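One contact in two related proteins. Structure 1 is formimidoylglutamase from Bacillus subtilis, which catalyses the manganese-dependent hydrolysis of N-formimidoyl-L-glutamate to L-glutamate and formamide, a step of histidine degradation: PDB 3M1R (chain A, 2.20 Å), residues A41-P46 and P123-G128. Structure 2 is arginase 1, mitochondrial from Arabidopsis thaliana: PDB 6VSU (chain B, 2.25 Å), residues S45-P50 and P133-G138. Structure 2 is superposed on structure 1 by the backbone atoms of these residues (RMSD 0.34 Å); each is numbered along its deposited sequence.

Structure 1 (3M1R); sequences ALIGVP and PLILGG.
CG2 of Ile-43 and CG1 of Ile-125 meet at 4.1 Å. The two residues are paired on neighbouring parallel strands, 39-45 and 121-127, inside the central sheet of the arginase fold. From CB of Ile-125, the CG1 branch runs to this contact. CD1 continues from CG1 on the face covered by helix 100-117, where Met-111 touches Ile-125. The other branch, CG2, is anti to the backbone N and reaches CG2 of Val-45 at 3.6 Å. It also lies 4.0 Å from O of Ile-43. On the other face, CD2 of Leu-42 packs on CB of Leu-124 at 3.8 Å. In the parallel ladder the two strands take turns as donor: Leu-124 N donates to Ala-41 O, Ile-43 N to Leu-124 O, Leu-126 N to Ile-43 O, and Val-45 N to Leu-126 O. O of Ala-41 also accepts a bond from NE1 of Trp-121. Beyond strand 121-127, the chain leads through Gly-128 to Asn-130, which binds a calcium ion in this crystal and probably manganese in the enzyme.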
loop_
_atom_site.group_PDB
_atom_site.type_symbol
_atom_site.label_atom_id
_atom_site.label_comp_id
_atom_site.label_asym_id
_atom_site.label_seq_id
_atom_site.Cartn_x
_atom_site.Cartn_y
_atom_site.Cartn_z
ATOM N N ALA A 41 17.275 -17.185 -26.259
ATOM C CA ALA A 41 18.011 -17.055 -25.008
ATOM C C ALA A 41 17.699 -15.684 -24.415
ATOM O O ALA A 41 17.634 -14.689 -25.151
ATOM C CB ALA A 41 19.494 -17.215 -25.241
ATOM N N LEU A 42 17.488 -15.642 -23.100
ATOM C CA LEU A 42 17.117 -14.402 -22.393
ATOM C C LEU A 42 18.287 -13.459 -22.148
ATOM O O LEU A 42 19.400 -13.902 -21.831
ATOM C CB LEU A 42 16.491 -14.726 -21.038
ATOM C CG LEU A 42 15.274 -15.648 -21.024
ATOM C CD1 LEU A 42 15.165 -16.331 -19.670
ATOM C CD2 LEU A 42 14.008 -14.868 -21.334
ATOM N N ILE A 43 18.023 -12.160 -22.275
ATOM C CA ILE A 43 18.989 -11.132 -21.891
ATOM C C ILE A 43 18.272 -9.917 -21.280
ATOM O O ILE A 43 17.266 -9.447 -21.809
ATOM C CB ILE A 43 19.890 -10.713 -23.085
ATOM C CG1 ILE A 43 21.074 -9.869 -22.607
ATOM C CG2 ILE A 43 19.103 -9.961 -24.139
ATOM C CD1 ILE A 43 22.038 -9.561 -23.711
ATOM N N GLY A 44 18.777 -9.438 -20.145
ATOM C CA GLY A 44 18.193 -8.292 -19.455
ATOM C C GLY A 44 18.874 -6.978 -19.810
ATOM O O GLY A 44 20.093 -6.935 -20.047
ATOM N N VAL A 45 18.082 -5.913 -19.874
ATOM C CA VAL A 45 18.589 -4.561 -20.153
ATOM C C VAL A 45 17.918 -3.590 -19.177
ATOM O O VAL A 45 16.926 -2.950 -19.519
ATOM C CB VAL A 45 18.262 -4.112 -21.587
ATOM C CG1 VAL A 45 18.863 -2.716 -21.885
ATOM C CG2 VAL A 45 18.737 -5.141 -22.603
ATOM N N PRO A 46 18.444 -3.505 -17.949
ATOM C CA PRO A 46 17.825 -2.753 -16.856
ATOM C C PRO A 46 18.081 -1.243 -16.930
ATOM O O PRO A 46 18.613 -0.684 -15.973
ATOM C CB PRO A 46 18.512 -3.323 -15.606
ATOM C CG PRO A 46 19.653 -4.192 -16.107
ATOM C CD PRO A 46 19.757 -4.043 -17.572
ATOM N N PRO A 123 17.243 -13.294 -29.684
ATOM C CA PRO A 123 17.114 -12.589 -28.406
ATOM C C PRO A 123 15.692 -12.527 -27.827
ATOM O O PRO A 123 14.738 -12.232 -28.536
ATOM C CB PRO A 123 17.613 -11.179 -28.736
ATOM C CG PRO A 123 18.577 -11.385 -29.865
ATOM C CD PRO A 123 17.970 -12.495 -30.690
ATOM N N LEU A 124 15.581 -12.831 -26.536
ATOM C CA LEU A 124 14.397 -12.524 -25.753
ATOM C C LEU A 124 14.849 -11.431 -24.812
ATOM O O LEU A 124 15.438 -11.707 -23.771
ATOM C CB LEU A 124 13.901 -13.744 -24.966
ATOM C CG LEU A 124 12.990 -14.725 -25.731
ATOM C CD1 LEU A 124 13.582 -15.079 -27.074
ATOM C CD2 LEU A 124 12.717 -15.983 -24.930
ATOM N N ILE A 125 14.606 -10.186 -25.207
ATOM C CA ILE A 125 15.108 -9.035 -24.464
ATOM C C ILE A 125 14.129 -8.526 -23.412
ATOM O O ILE A 125 12.981 -8.169 -23.707
ATOM C CB ILE A 125 15.481 -7.869 -25.408
ATOM C CG1 ILE A 125 16.254 -8.396 -26.614
ATOM C CG2 ILE A 125 16.274 -6.806 -24.653
ATOM C CD1 ILE A 125 16.453 -7.371 -27.735
ATOM N N LEU A 126 14.594 -8.481 -22.175
ATOM C CA LEU A 126 13.805 -7.897 -21.077
ATOM C C LEU A 126 14.255 -6.467 -20.752
ATOM O O LEU A 126 15.317 -6.257 -20.166
ATOM C CB LEU A 126 13.909 -8.781 -19.826
ATOM C CG LEU A 126 13.068 -10.075 -19.719
ATOM C CD1 LEU A 126 12.661 -10.625 -21.070
ATOM C CD2 LEU A 126 13.754 -11.156 -18.869
ATOM N N GLY A 127 13.444 -5.481 -21.129
ATOM C CA GLY A 127 13.689 -4.111 -20.699
ATOM C C GLY A 127 13.355 -3.954 -19.221
ATOM O O GLY A 127 12.803 -4.874 -18.612
ATOM N N GLY A 128 13.667 -2.796 -18.642
ATOM C CA GLY A 128 14.204 -1.669 -19.380
ATOM C C GLY A 128 13.104 -0.804 -19.970
ATOM O O GLY A 128 11.997 -1.269 -20.199
#

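Structure 2 (6VSU); sequences SLLGVP and PLVLGG.
CB of Leu-47 and CG2 of Val-135 meet at 4.3 Å, and the two residues are paired. From CB of Val-135, which lies 3.8 Å from O of Leu-47, two methyl branches spread. CG2 runs to the contact with Leu-47. CG1 of Val-135 is anti to the backbone N (chi1 163°) and reaches CG2 of Val-49 at 3.7 Å. It also lies 3.7 Å from O of Leu-47. Leu-47 carries its fork, CD1 and CD2, beyond CG, and its side chain touches Val-122 of helix 111-126. On the other face, CD2 of Leu-46 packs on CB of Leu-134 at 4.1 Å. In the parallel ladder the two strands take turns as donor: Leu-134 N donates to Ser-45 O, Leu-47 N to Leu-134 O, Leu-136 N to Leu-47 O, and Val-49 N to Leu-136 O. OG of Ser-45 is hydrogen-bonded to OG1 of Thr-94 on the strand 93-98. Beyond strand 131-136, the chain leads through Gly-138 to the manganese ligand His-140.

What differs
Ala-41(A) is exchanged for Ser-45(B); the CB atoms coincide within the error, and OG of Ser-45(B), hydrogen-bonded to Thr-94(B), has no counterpart in Ala-41(A).

Ile-43(A) is exchanged for Leu-47(B). The CB atoms coincide within the error. CG1 of Ile-43(A) and CG of Leu-47(B) are 1.1 Å apart, as are the two CD1 atoms. The branch point moves one carbon outward: CG2 of Ile-43(A) has no counterpart in Leu-47(B), nor CD2 of Leu-47(B) in Ile-43(A). The touches with Leu-124(A)/Leu-134(B) and Ile-125(A)/Val-135(B) are kept.

Ile-125(A) is exchanged for Val-135(B). CG2 of Ile-125(A) and CG1 of Val-135(B) are 0.5 Å apart; CG1 of Ile-125(A) and CG2 of Val-135(B) are 0.9 Å apart. Both branches are matched, so the contact with Val-45(A)/Val-49(B) is kept. Only CD1 of Ile-125(A) has no counterpart: its CG1 branch is one methyl longer.

Leu-42(A) and Leu-46(B) differ by a small shift within one rotamer. Leu-124(A) and Leu-134(B) are modelled differently: chi1 -84° against -167°, chi2 48° against 176°. CB of Leu-124(A) touches CD2 of Leu-42(A), and CB of Leu-134(B) touches CD2 of Leu-46(B).

The comparable CA atoms coincide within the error. Val-45(A) and Val-49(B) keep their place. Backbone bonds found in both include Ile-43(A) N to Leu-124(A) O and Leu-47(B) N to Leu-134(B) O.

Structure 2 (6VSU)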
loop_
_atom_site.group_PDB
_atom_site.type_symbol
_atom_site.label_atom_id
_atom_site.label_comp_id
_atom_site.label_asym_id
_atom_site.label_seq_id
_atom_site.Cartn_x
_atom_site.Cartn_y
_atom_site.Cartn_z
ATOM N N SER B 45 16.918 -17.171 -25.787
ATOM C CA SER B 45 17.869 -16.838 -24.718
ATOM C C SER B 45 17.546 -15.434 -24.243
ATOM O O SER B 45 17.529 -14.539 -25.067
ATOM C CB SER B 45 19.254 -16.967 -25.205
ATOM O OG SER B 45 20.115 -17.189 -24.123
ATOM N N LEU B 46 17.224 -15.298 -22.954
ATOM C CA LEU B 46 16.870 -14.014 -22.326
ATOM C C LEU B 46 18.110 -13.151 -22.211
ATOM O O LEU B 46 19.194 -13.666 -21.926
ATOM C CB LEU B 46 16.287 -14.258 -20.943
ATOM C CG LEU B 46 15.101 -15.203 -20.873
ATOM C CD1 LEU B 46 14.527 -15.205 -19.450
ATOM C CD2 LEU B 46 14.019 -14.809 -21.854
ATOM N N LEU B 47 17.950 -11.881 -22.471
ATOM C CA LEU B 47 18.987 -10.866 -22.232
ATOM C C LEU B 47 18.329 -9.681 -21.534
ATOM O O LEU B 47 17.400 -9.133 -22.091
ATOM C CB LEU B 47 19.606 -10.440 -23.553
ATOM C CG LEU B 47 20.639 -9.338 -23.431
ATOM C CD1 LEU B 47 21.851 -9.823 -22.676
ATOM C CD2 LEU B 47 21.050 -8.846 -24.802
ATOM N N GLY B 48 18.751 -9.372 -20.310
ATOM C CA GLY B 48 18.178 -8.295 -19.518
ATOM C C GLY B 48 18.868 -7.016 -19.850
ATOM O O GLY B 48 20.143 -7.021 -20.060
ATOM N N VAL B 49 18.085 -5.954 -19.989
ATOM C CA VAL B 49 18.674 -4.605 -20.174
ATOM C C VAL B 49 18.039 -3.663 -19.164
ATOM O O VAL B 49 16.948 -3.128 -19.423
ATOM C CB VAL B 49 18.472 -4.152 -21.623
ATOM C CG1 VAL B 49 19.234 -2.848 -21.836
ATOM C CG2 VAL B 49 18.949 -5.225 -22.594
ATOM N N PRO B 50 18.572 -3.615 -17.929
ATOM C CA PRO B 50 17.965 -2.847 -16.838
ATOM C C PRO B 50 18.241 -1.353 -16.979
ATOM O O PRO B 50 19.167 -0.825 -16.372
ATOM C CB PRO B 50 18.659 -3.384 -15.566
ATOM C CG PRO B 50 20.041 -3.797 -16.099
ATOM C CD PRO B 50 19.723 -4.406 -17.457
ATOM N N PRO B 133 17.538 -13.883 -29.445
ATOM C CA PRO B 133 17.474 -13.084 -28.235
ATOM C C PRO B 133 16.023 -12.704 -27.938
ATOM O O PRO B 133 15.315 -12.228 -28.819
ATOM C CB PRO B 133 18.279 -11.830 -28.590
ATOM C CG PRO B 133 17.917 -11.649 -30.060
ATOM C CD PRO B 133 17.931 -13.070 -30.605
ATOM N N LEU B 134 15.672 -12.782 -26.669
ATOM C CA LEU B 134 14.402 -12.241 -26.156
ATOM C C LEU B 134 14.799 -11.282 -25.033
ATOM O O LEU B 134 15.345 -11.746 -24.041
ATOM C CB LEU B 134 13.551 -13.411 -25.668
ATOM C CG LEU B 134 12.083 -13.041 -25.388
ATOM C CD1 LEU B 134 11.285 -14.293 -24.987
ATOM C CD2 LEU B 134 11.984 -11.924 -24.347
ATOM N N VAL B 135 14.592 -9.997 -25.216
ATOM C CA VAL B 135 15.220 -8.970 -24.359
ATOM C C VAL B 135 14.203 -8.528 -23.291
ATOM O O VAL B 135 13.030 -8.270 -23.655
ATOM C CB VAL B 135 15.714 -7.802 -25.209
ATOM C CG1 VAL B 135 16.001 -6.530 -24.383
ATOM C CG2 VAL B 135 16.908 -8.220 -26.021
ATOM N N LEU B 136 14.620 -8.509 -22.016
ATOM C CA LEU B 136 13.776 -8.032 -20.902
ATOM C C LEU B 136 14.149 -6.585 -20.680
ATOM O O LEU B 136 15.258 -6.355 -20.182
ATOM C CB LEU B 136 14.087 -8.806 -19.614
ATOM C CG LEU B 136 14.027 -10.329 -19.713
ATOM C CD1 LEU B 136 14.289 -10.986 -18.386
ATOM C CD2 LEU B 136 12.713 -10.780 -20.303
ATOM N N GLY B 137 13.249 -5.649 -20.908
ATOM C CA GLY B 137 13.520 -4.268 -20.501
ATOM C C GLY B 137 13.198 -4.062 -19.017
ATOM O O GLY B 137 12.718 -4.982 -18.358
ATOM N N GLY B 138 13.500 -2.859 -18.499
ATOM C CA GLY B 138 14.042 -1.749 -19.263
ATOM C C GLY B 138 12.936 -0.965 -19.965
ATOM O O GLY B 138 11.847 -1.535 -20.273
#